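Local structure of pleckstrin homology domain-containing family A member 8 (Homo sapiens, 5KDI) at residues A84-A87 and Q88-N91; R102-K105 and F106-G109; R180-S183 and L184-A188. The protein probably transfers simple glycosphingolipids between membranes, taking up a single lipid, such as a monohexosylceramide, in its all-helical GLTP-fold domain. The protein carries 2 engineered substitutions. All blocks are in the same frame, centred on the assembly; numbering follows the deposited sequence. Where two conformers were deposited one is given.

Interaction 1: residues A84-A87 and Q88-N91; sequences ADVA and QVRN
Val-89 lies against Val-86 across a tight reversal of the chain, and its side chain can be followed outward from CB. That first carbon lies beside the carbonyl oxygen of Val-86, with Val-89 CB 3.5 Å from Val-86 O. CG2 turns inward to the start of the turn, 3.8 Å from Val-86 CA. Val-86 was modelled in two conformers, and every contact to its CG1 is therefore doubtful; in the conformer given, CG1 of Val-89, anti to the backbone N (chi1 169°), is the branch that stays farther from it. A short, beta-branched valine probably suits the end of the turn, since its CB and CG2 lie close to the backbone of Val-86. The backbone closes the turn, Val-89 N donating to Val-86 O at 3.2 Å. Ala-87 and Gln-88 occupy the two corners, the first with the smallest side chain, the second, in the conformer given, bent at chi2 toward Asp-85. Ala-87 O in addition accepts a hydrogen bond from Ser-92 OG, which ties the turn to the residues that follow. Just upstream, Asp-85 takes a positive phi of 55°, a value that carries the chain out of its helical path. The arrangement is a Schellman motif ending helix 74-83, followed at once by a type I beta turn, in the surface loop that leads to helix 93-115.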
loop_
_atom_site.group_PDB
_atom_site.type_symbol
_atom_site.label_atom_id
_atom_site.label_comp_id
_atom_site.label_asym_id
_atom_site.label_seq_id
_atom_site.Cartn_x
_atom_site.Cartn_y
_atom_site.Cartn_z
ATOM N N ALA A 84 4.611 -25.146 -7.136
ATOM C CA ALA A 84 4.294 -26.077 -6.063
ATOM C C ALA A 84 2.783 -26.355 -5.895
ATOM O O ALA A 84 2.394 -27.190 -5.081
ATOM C CB ALA A 84 4.939 -25.664 -4.740
ATOM N N ASP A 85 1.963 -25.641 -6.661
ATOM C CA ASP A 85 0.502 -25.728 -6.572
ATOM C C ASP A 85 -0.051 -25.458 -5.157
ATOM O O ASP A 85 -0.953 -26.163 -4.672
ATOM C CB ASP A 85 -0.068 -27.051 -7.156
ATOM C CG ASP A 85 -1.594 -26.964 -7.349
ATOM O OD1 ASP A 85 -2.079 -25.835 -7.601
ATOM O OD2 ASP A 85 -2.316 -27.983 -7.252
ATOM N N VAL A 86 0.455 -24.367 -4.571
ATOM C CA VAL A 86 0.093 -23.915 -3.215
ATOM C C VAL A 86 -0.386 -22.474 -3.187
ATOM O O VAL A 86 -0.604 -21.924 -2.087
ATOM C CB VAL A 86 1.239 -24.158 -2.219
ATOM C CG1 VAL A 86 0.767 -23.782 -0.843
ATOM C CG2 VAL A 86 1.653 -25.630 -2.231
ATOM N N ALA A 87 -0.591 -21.853 -4.348
ATOM C CA ALA A 87 -1.046 -20.460 -4.336
ATOM C C ALA A 87 -2.472 -20.299 -3.806
ATOM O O ALA A 87 -2.844 -19.242 -3.271
ATOM C CB ALA A 87 -0.939 -19.832 -5.719
ATOM N N GLN A 88 -3.223 -21.392 -3.853
ATOM C CA GLN A 88 -4.608 -21.397 -3.372
ATOM C C GLN A 88 -4.775 -21.970 -1.959
ATOM O O GLN A 88 -5.915 -22.134 -1.497
ATOM C CB GLN A 88 -5.431 -22.211 -4.378
ATOM C CG GLN A 88 -5.454 -23.729 -4.225
ATOM C CD GLN A 88 -4.154 -24.499 -4.254
ATOM O OE1 GLN A 88 -3.124 -24.029 -4.690
ATOM N NE2 GLN A 88 -4.251 -25.784 -3.813
ATOM N N VAL A 89 -3.665 -22.331 -1.321
ATOM C CA VAL A 89 -3.695 -22.873 0.021
ATOM C C VAL A 89 -3.841 -21.732 1.017
ATOM O O VAL A 89 -3.307 -20.635 0.770
ATOM C CB VAL A 89 -2.438 -23.693 0.343
ATOM C CG1 VAL A 89 -2.321 -24.065 1.842
ATOM C CG2 VAL A 89 -2.446 -24.915 -0.521
ATOM N N ARG A 90 -4.597 -21.953 2.090
ATOM C CA ARG A 90 -4.823 -20.864 3.051
ATOM C C ARG A 90 -3.459 -20.233 3.513
ATOM O O ARG A 90 -2.419 -20.945 3.668
ATOM C CB ARG A 90 -5.704 -21.303 4.227
ATOM C CG ARG A 90 -4.981 -22.058 5.163
ATOM C CD ARG A 90 -5.582 -22.315 6.595
ATOM N NE ARG A 90 -6.713 -23.215 6.475
ATOM C CZ ARG A 90 -7.162 -24.025 7.446
ATOM N NH1 ARG A 90 -6.637 -23.999 8.669
ATOM N NH2 ARG A 90 -8.169 -24.879 7.184
ATOM N N ASN A 91 -3.479 -18.908 3.696
ATOM C CA ASN A 91 -2.348 -18.129 4.202
ATOM C C ASN A 91 -1.248 -17.990 3.145
ATOM O O ASN A 91 -0.178 -17.554 3.488
ATOM C CB ASN A 91 -1.685 -18.774 5.447
ATOM C CG ASN A 91 -2.621 -18.923 6.609
ATOM O OD1 ASN A 91 -3.549 -18.125 6.746
ATOM N ND2 ASN A 91 -2.392 -19.988 7.486
#

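Interaction 2: residues R102-K105 and F106-G109; sequences RGLK and FLKG. With 6S8 ((~{Z})-~{N}-[(~{E},2~{S},3~{R})-1-[(2~{R},3~{R},4~{S},5~{R},6~{R})-6-(hydroxymethyl)-3,4,5-tris(oxidanyl)oxan-2-yl]oxy-3-oxidanyl-octadec-4-en-2-yl]octadec-9-enamide), chain C.
The ring of Phe-106 has the carbonyl oxygen of Gly-103, one turn earlier in the helix, at its edge and near its plane, while the acyl chain of the bound lipid approaches it obliquely. Side chains of Leu-125, Ala-128 and Tyr-129 from helix 121-131 also touch this ring. The other flat group, the guanidinium of Arg-102, makes a cation-pi contact with Trp-99. The first torsion of Phe-106 is extended (chi1 171°), which swings the ring to the lipid side of the helix. There CD2 of Phe-106 is 3.6 Å from CAJ of 6S8, one carbon of the cis double bond in the acyl chain, and CE2 of Phe-106 reaches C12 of the sphingoid chain at 3.8 Å, so one ring meets both hydrocarbon tails. With no side chain of its own, Gly-103 brings bare backbone to the lipid, its O lying 3.7 Å from 6S8 CAI. Leu-107 adds to this surface: its CB is 3.9 Å from CAI of 6S8, and its CD1 is 4.0 Å from CAL of 6S8. The second branch turns elsewhere, Leu-107 CD2 meeting Leu-104 CD2 at 4.1 Å as the two leucines run side by side. Lys-105 and Lys-108 are partly exposed, where a long aliphatic arm can pack while its charged end reaches polar surroundings; in the conformer given, Lys-105 NZ forms a salt bridge with Asp-197 of helix 172-202. Regular i to i+4 bonds underlie all this, among them Lys-108 N to Leu-104 O at 2.8 Å. A helix with one apolar flank lining the lipid tails is characteristic of the hydrophobic pocket of the GLTP fold.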
loop_
_atom_site.group_PDB
_atom_site.type_symbol
_atom_site.label_atom_id
_atom_site.label_comp_id
_atom_site.label_asym_id
_atom_site.label_seq_id
_atom_site.Cartn_x
_atom_site.Cartn_y
_atom_site.Cartn_z
ATOM N N ARG A 102 -4.015 -4.646 -3.879
ATOM C CA ARG A 102 -5.303 -3.996 -3.930
ATOM C C ARG A 102 -5.308 -2.789 -2.968
ATOM O O ARG A 102 -5.809 -1.717 -3.300
ATOM C CB ARG A 102 -6.440 -4.982 -3.621
ATOM C CG ARG A 102 -6.664 -5.989 -4.738
ATOM C CD ARG A 102 -7.642 -7.080 -4.283
ATOM N NE ARG A 102 -7.912 -8.001 -5.382
ATOM C CZ ARG A 102 -8.785 -9.004 -5.310
ATOM N NH1 ARG A 102 -9.341 -9.242 -4.131
ATOM N NH2 ARG A 102 -9.044 -9.768 -6.382
ATOM N N GLY A 103 -4.756 -3.001 -1.798
ATOM C CA GLY A 103 -4.697 -1.936 -0.866
ATOM C C GLY A 103 -3.780 -0.777 -1.302
ATOM O O GLY A 103 -4.109 0.401 -1.138
ATOM N N LEU A 104 -2.667 -1.135 -1.937
ATOM C CA LEU A 104 -1.751 -0.095 -2.447
ATOM C C LEU A 104 -2.401 0.688 -3.599
ATOM O O LEU A 104 -2.137 1.903 -3.740
ATOM C CB LEU A 104 -0.436 -0.716 -2.869
ATOM C CG LEU A 104 0.480 -1.282 -1.761
ATOM C CD1 LEU A 104 1.694 -1.919 -2.408
ATOM C CD2 LEU A 104 0.903 -0.199 -0.809
ATOM N N LYS A 105 -3.200 0.010 -4.452
ATOM C CA LYS A 105 -3.877 0.749 -5.542
ATOM C C LYS A 105 -4.803 1.846 -4.918
ATOM O O LYS A 105 -4.878 2.966 -5.422
ATOM C CB LYS A 105 -4.692 -0.137 -6.464
ATOM C CG LYS A 105 -3.861 -1.054 -7.315
ATOM C CD LYS A 105 -3.555 -0.501 -8.703
ATOM C CE LYS A 105 -2.896 -1.524 -9.665
ATOM N NZ LYS A 105 -3.974 -2.411 -10.114
ATOM N N PHE A 106 -5.512 1.502 -3.835
ATOM C CA PHE A 106 -6.313 2.448 -3.071
ATOM C C PHE A 106 -5.464 3.613 -2.512
ATOM O O PHE A 106 -5.775 4.810 -2.733
ATOM C CB PHE A 106 -7.125 1.757 -1.989
ATOM C CG PHE A 106 -7.807 2.701 -1.029
ATOM C CD1 PHE A 106 -8.825 3.535 -1.430
ATOM C CD2 PHE A 106 -7.389 2.789 0.258
ATOM C CE1 PHE A 106 -9.458 4.409 -0.523
ATOM C CE2 PHE A 106 -8.007 3.634 1.147
ATOM C CZ PHE A 106 -9.028 4.463 0.760
ATOM N N LEU A 107 -4.349 3.271 -1.847
ATOM C CA LEU A 107 -3.453 4.279 -1.317
ATOM C C LEU A 107 -2.958 5.241 -2.434
ATOM O O LEU A 107 -2.930 6.455 -2.260
ATOM C CB LEU A 107 -2.241 3.549 -0.648
ATOM C CG LEU A 107 -1.144 4.497 -0.164
ATOM C CD1 LEU A 107 -1.645 5.455 0.954
ATOM C CD2 LEU A 107 0.023 3.627 0.278
ATOM N N LYS A 108 -2.561 4.665 -3.565
ATOM C CA LYS A 108 -2.068 5.437 -4.708
ATOM C C LYS A 108 -3.175 6.424 -5.166
ATOM O O LYS A 108 -2.918 7.602 -5.410
ATOM C CB LYS A 108 -1.584 4.555 -5.838
ATOM C CG LYS A 108 -0.764 5.222 -6.885
ATOM C CD LYS A 108 -0.205 4.337 -7.936
ATOM C CE LYS A 108 -1.255 3.912 -8.903
ATOM N NZ LYS A 108 -1.526 5.011 -9.903
ATOM N N GLY A 109 -4.426 5.911 -5.271
ATOM C CA GLY A 109 -5.544 6.737 -5.724
ATOM C C GLY A 109 -5.788 7.893 -4.767
ATOM O O GLY A 109 -6.015 9.020 -5.181
HETATM C C1 6S8 C . -9.943 -8.600 2.912
HETATM C C2 6S8 C . -10.172 -7.126 3.161
HETATM N N2 6S8 C . -8.925 -6.413 2.926
HETATM C C3 6S8 C . -10.639 -6.912 4.630
HETATM O O3 6S8 C . -11.832 -7.705 4.807
HETATM C C4 6S8 C . -10.907 -5.472 4.871
HETATM C C5 6S8 C . -10.228 -4.794 5.799
HETATM C C6 6S8 C . -10.417 -3.344 6.151
HETATM C C7 6S8 C . -11.389 -2.536 5.330
HETATM C C8 6S8 C . -11.722 -1.375 6.225
HETATM C C9 6S8 C . -12.045 -0.221 5.348
HETATM C C10 6S8 C . -10.761 0.383 4.846
HETATM C C11 6S8 C . -10.596 1.823 5.368
HETATM C C12 6S8 C . -9.714 2.593 4.401
HETATM C C13 6S8 C . -8.538 3.334 5.021
HETATM C C14 6S8 C . -8.876 4.637 5.726
HETATM C C15 6S8 C . -7.745 5.667 5.583
HETATM C C16 6S8 C . -7.267 6.380 6.835
HETATM C C17 6S8 C . -7.263 7.917 6.866
HETATM C C18 6S8 C . -6.296 8.619 5.924
HETATM C C1A 6S8 C . -8.190 -10.222 3.202
HETATM O O1A 6S8 C . -8.917 -9.140 3.744
HETATM C C2A 6S8 C . -6.843 -10.306 3.864
HETATM O O2A 6S8 C . -6.125 -9.089 3.582
HETATM C C3A 6S8 C . -6.090 -11.572 3.458
HETATM O O3A 6S8 C . -4.909 -11.676 4.220
HETATM C C4A 6S8 C . -6.985 -12.779 3.656
HETATM O O4A 6S8 C . -7.107 -13.106 5.038
HETATM O O5A 6S8 C . -10.573 -13.411 2.729
HETATM C C5M 6S8 C . -8.322 -12.560 2.973
HETATM C C6A 6S8 C . -9.243 -13.732 3.187
HETATM O O6A 6S8 C . -8.932 -11.382 3.510
HETATM C CAA 6S8 C . -8.818 -5.404 2.076
HETATM O OAA 6S8 C . -9.710 -5.018 1.325
HETATM C CAB 6S8 C . -7.455 -4.779 2.042
HETATM C CAC 6S8 C . -7.674 -3.740 3.181
HETATM C CAD 6S8 C . -7.303 -2.407 2.695
HETATM C CAE 6S8 C . -6.152 -1.964 3.554
HETATM C CAF 6S8 C . -5.775 -0.585 3.034
HETATM C CAG 6S8 C . -4.253 -0.483 2.823
HETATM C CAH 6S8 C . -3.733 0.899 3.233
HETATM C CAI 6S8 C . -4.276 1.884 2.239
HETATM C CAJ 6S8 C . -4.699 3.110 2.559
HETATM C CAK 6S8 C . -4.663 3.702 3.932
HETATM C CAL 6S8 C . -4.690 5.195 3.584
HETATM C CAM 6S8 C . -4.155 6.105 4.671
HETATM C CAN 6S8 C . -2.735 5.751 4.998
HETATM C CAO 6S8 C . -2.006 6.979 5.494
HETATM C CAP 6S8 C . -1.285 7.709 4.394
HETATM C CAQ 6S8 C . 0.140 7.980 4.755
HETATM C CAR 6S8 C . 0.931 7.875 3.513
#

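Interaction 3: residues R180-S183 and L184-A188; sequences RDLS and LYLPA
The backbone holds two straight helical bonds, Tyr-185 N to Asp-181 O at 2.9 Å and Leu-186 N to Leu-182 O at 3.0 Å, before the helix kinks where the nitrogen of Pro-187 has no proton to give. Instead of a donor, the proline presents its ring to the preceding turn, packing against the carbonyl of Ser-183, although just how close it comes is doubtful because Ser-183 has two conformers. Asp-181 O accepts from Leu-184 N, at 3.2 Å, as well as from Tyr-185 N. This is a proline kink inside helix 172-202, a long helix of the GLTP fold that packs on helix 93-115. On its buried side, Leu-186 CD1 comes within 4.2 Å of Leu-182 CB, and Leu-182 CD2 lies at the same distance from Tyr-185 CD2, approaching that ring obliquely. With CG of Tyr-185 trans to the nitrogen (chi1 -172°), the ring is carried away from its own helix to meet Phe-4 and Phe-11 edge-to-face. Toward the solvent, Arg-180 grips the carboxylate of Asp-181 side-on, with NE 2.8 Å from OD1 of Asp-181 and NH2 bonded to OD2. Both oxygens are met from above the carboxylate plane. Buried as it is, Asp-181 suits this spot because its charge is probably balanced by Arg-180, and OD2 also bonds the hydroxyls of Thr-2 and Ser-5, fastening the N-terminal stretch to the helix.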
loop_
_atom_site.group_PDB
_atom_site.type_symbol
_atom_site.label_atom_id
_atom_site.label_comp_id
_atom_site.label_asym_id
_atom_site.label_seq_id
_atom_site.Cartn_x
_atom_site.Cartn_y
_atom_site.Cartn_z
ATOM N N ARG A 180 7.226 17.237 -4.299
ATOM C CA ARG A 180 8.479 16.577 -4.717
ATOM C C ARG A 180 8.429 15.139 -4.382
ATOM O O ARG A 180 8.675 14.281 -5.258
ATOM C CB ARG A 180 9.683 17.251 -4.021
ATOM C CG ARG A 180 11.061 16.614 -4.181
ATOM C CD ARG A 180 12.091 17.014 -3.158
ATOM N NE ARG A 180 11.678 16.573 -1.818
ATOM C CZ ARG A 180 11.629 17.303 -0.712
ATOM N NH1 ARG A 180 11.978 18.593 -0.728
ATOM N NH2 ARG A 180 11.197 16.721 0.410
ATOM N N ASP A 181 8.088 14.813 -3.142
ATOM C CA ASP A 181 8.185 13.438 -2.696
ATOM C C ASP A 181 7.110 12.548 -3.296
ATOM O O ASP A 181 7.388 11.379 -3.661
ATOM C CB ASP A 181 8.148 13.393 -1.171
ATOM C CG ASP A 181 9.399 13.949 -0.537
ATOM O OD1 ASP A 181 10.410 14.162 -1.273
ATOM O OD2 ASP A 181 9.370 14.166 0.710
ATOM N N LEU A 182 5.862 13.045 -3.354
ATOM C CA LEU A 182 4.777 12.280 -3.999
ATOM C C LEU A 182 4.971 12.102 -5.476
ATOM O O LEU A 182 4.572 11.057 -6.047
ATOM C CB LEU A 182 3.403 12.895 -3.710
ATOM C CG LEU A 182 2.869 12.691 -2.287
ATOM C CD1 LEU A 182 1.597 13.504 -2.060
ATOM C CD2 LEU A 182 2.789 11.200 -1.940
ATOM N N SER A 183 5.627 13.065 -6.124
ATOM C CA SER A 183 5.930 12.946 -7.568
ATOM C C SER A 183 6.930 11.857 -7.907
ATOM O O SER A 183 7.019 11.437 -9.068
ATOM C CB SER A 183 6.421 14.288 -8.100
ATOM O OG SER A 183 5.396 15.208 -8.129
ATOM N N LEU A 184 7.664 11.360 -6.896
ATOM C CA LEU A 184 8.490 10.158 -7.036
ATOM C C LEU A 184 7.758 8.898 -6.491
ATOM O O LEU A 184 7.782 7.858 -7.135
ATOM C CB LEU A 184 9.788 10.355 -6.217
ATOM C CG LEU A 184 10.767 11.346 -6.798
ATOM C CD1 LEU A 184 11.796 11.676 -5.717
ATOM C CD2 LEU A 184 11.383 10.740 -8.072
ATOM N N TYR A 185 7.150 9.045 -5.317
ATOM C CA TYR A 185 6.497 7.932 -4.620
ATOM C C TYR A 185 5.419 7.253 -5.463
ATOM O O TYR A 185 5.379 6.035 -5.637
ATOM C CB TYR A 185 5.906 8.449 -3.305
ATOM C CG TYR A 185 5.354 7.445 -2.327
ATOM C CD1 TYR A 185 6.166 6.838 -1.366
ATOM C CD2 TYR A 185 4.012 7.151 -2.309
ATOM C CE1 TYR A 185 5.615 5.996 -0.399
ATOM C CE2 TYR A 185 3.467 6.347 -1.360
ATOM C CZ TYR A 185 4.262 5.748 -0.436
ATOM O OH TYR A 185 3.643 4.971 0.525
ATOM N N LEU A 186 4.562 8.072 -6.050
ATOM C CA LEU A 186 3.415 7.563 -6.796
ATOM C C LEU A 186 3.765 6.847 -8.105
ATOM O O LEU A 186 3.333 5.737 -8.301
ATOM C CB LEU A 186 2.352 8.619 -6.935
ATOM C CG LEU A 186 1.791 9.199 -5.634
ATOM C CD1 LEU A 186 0.919 10.395 -5.955
ATOM C CD2 LEU A 186 1.034 8.179 -4.776
ATOM N N PRO A 187 4.592 7.441 -8.993
ATOM C CA PRO A 187 4.929 6.699 -10.215
ATOM C C PRO A 187 5.754 5.476 -9.930
ATOM O O PRO A 187 5.674 4.463 -10.662
ATOM C CB PRO A 187 5.672 7.686 -11.055
ATOM C CG PRO A 187 6.094 8.732 -10.176
ATOM C CD PRO A 187 5.110 8.825 -9.034
ATOM N N ALA A 188 6.580 5.514 -8.878
ATOM C CA ALA A 188 7.356 4.307 -8.514
ATOM C C ALA A 188 6.402 3.204 -8.082
ATOM O O ALA A 188 6.535 2.075 -8.521
ATOM C CB ALA A 188 8.359 4.615 -7.375
#

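How the interactions relate
Interactions 2 and 3 meet where helix 93-115 packs on helix 172-202: their centres are 14 Å apart, and Leu-107 CD2 touches Tyr-185 OH at 3.9 Å while Lys-108 CD lies 3.8 Å from Leu-186 O. Interaction 2 borders the lipid tails directly. In interaction 3 the side chain of Tyr-185 is still only about 5 Å from the lipid, so Tyr-185 probably belongs to a second shell behind the pocket wall. Interaction 1 stands apart, its centre 24 Å from that of interaction 2 and 34 Å from that of interaction 3, beyond the chain's centre from the latter. Its loop precedes the helix bearing interaction 2, and the side chain of Gln-88 is about 12 Å from the lipid.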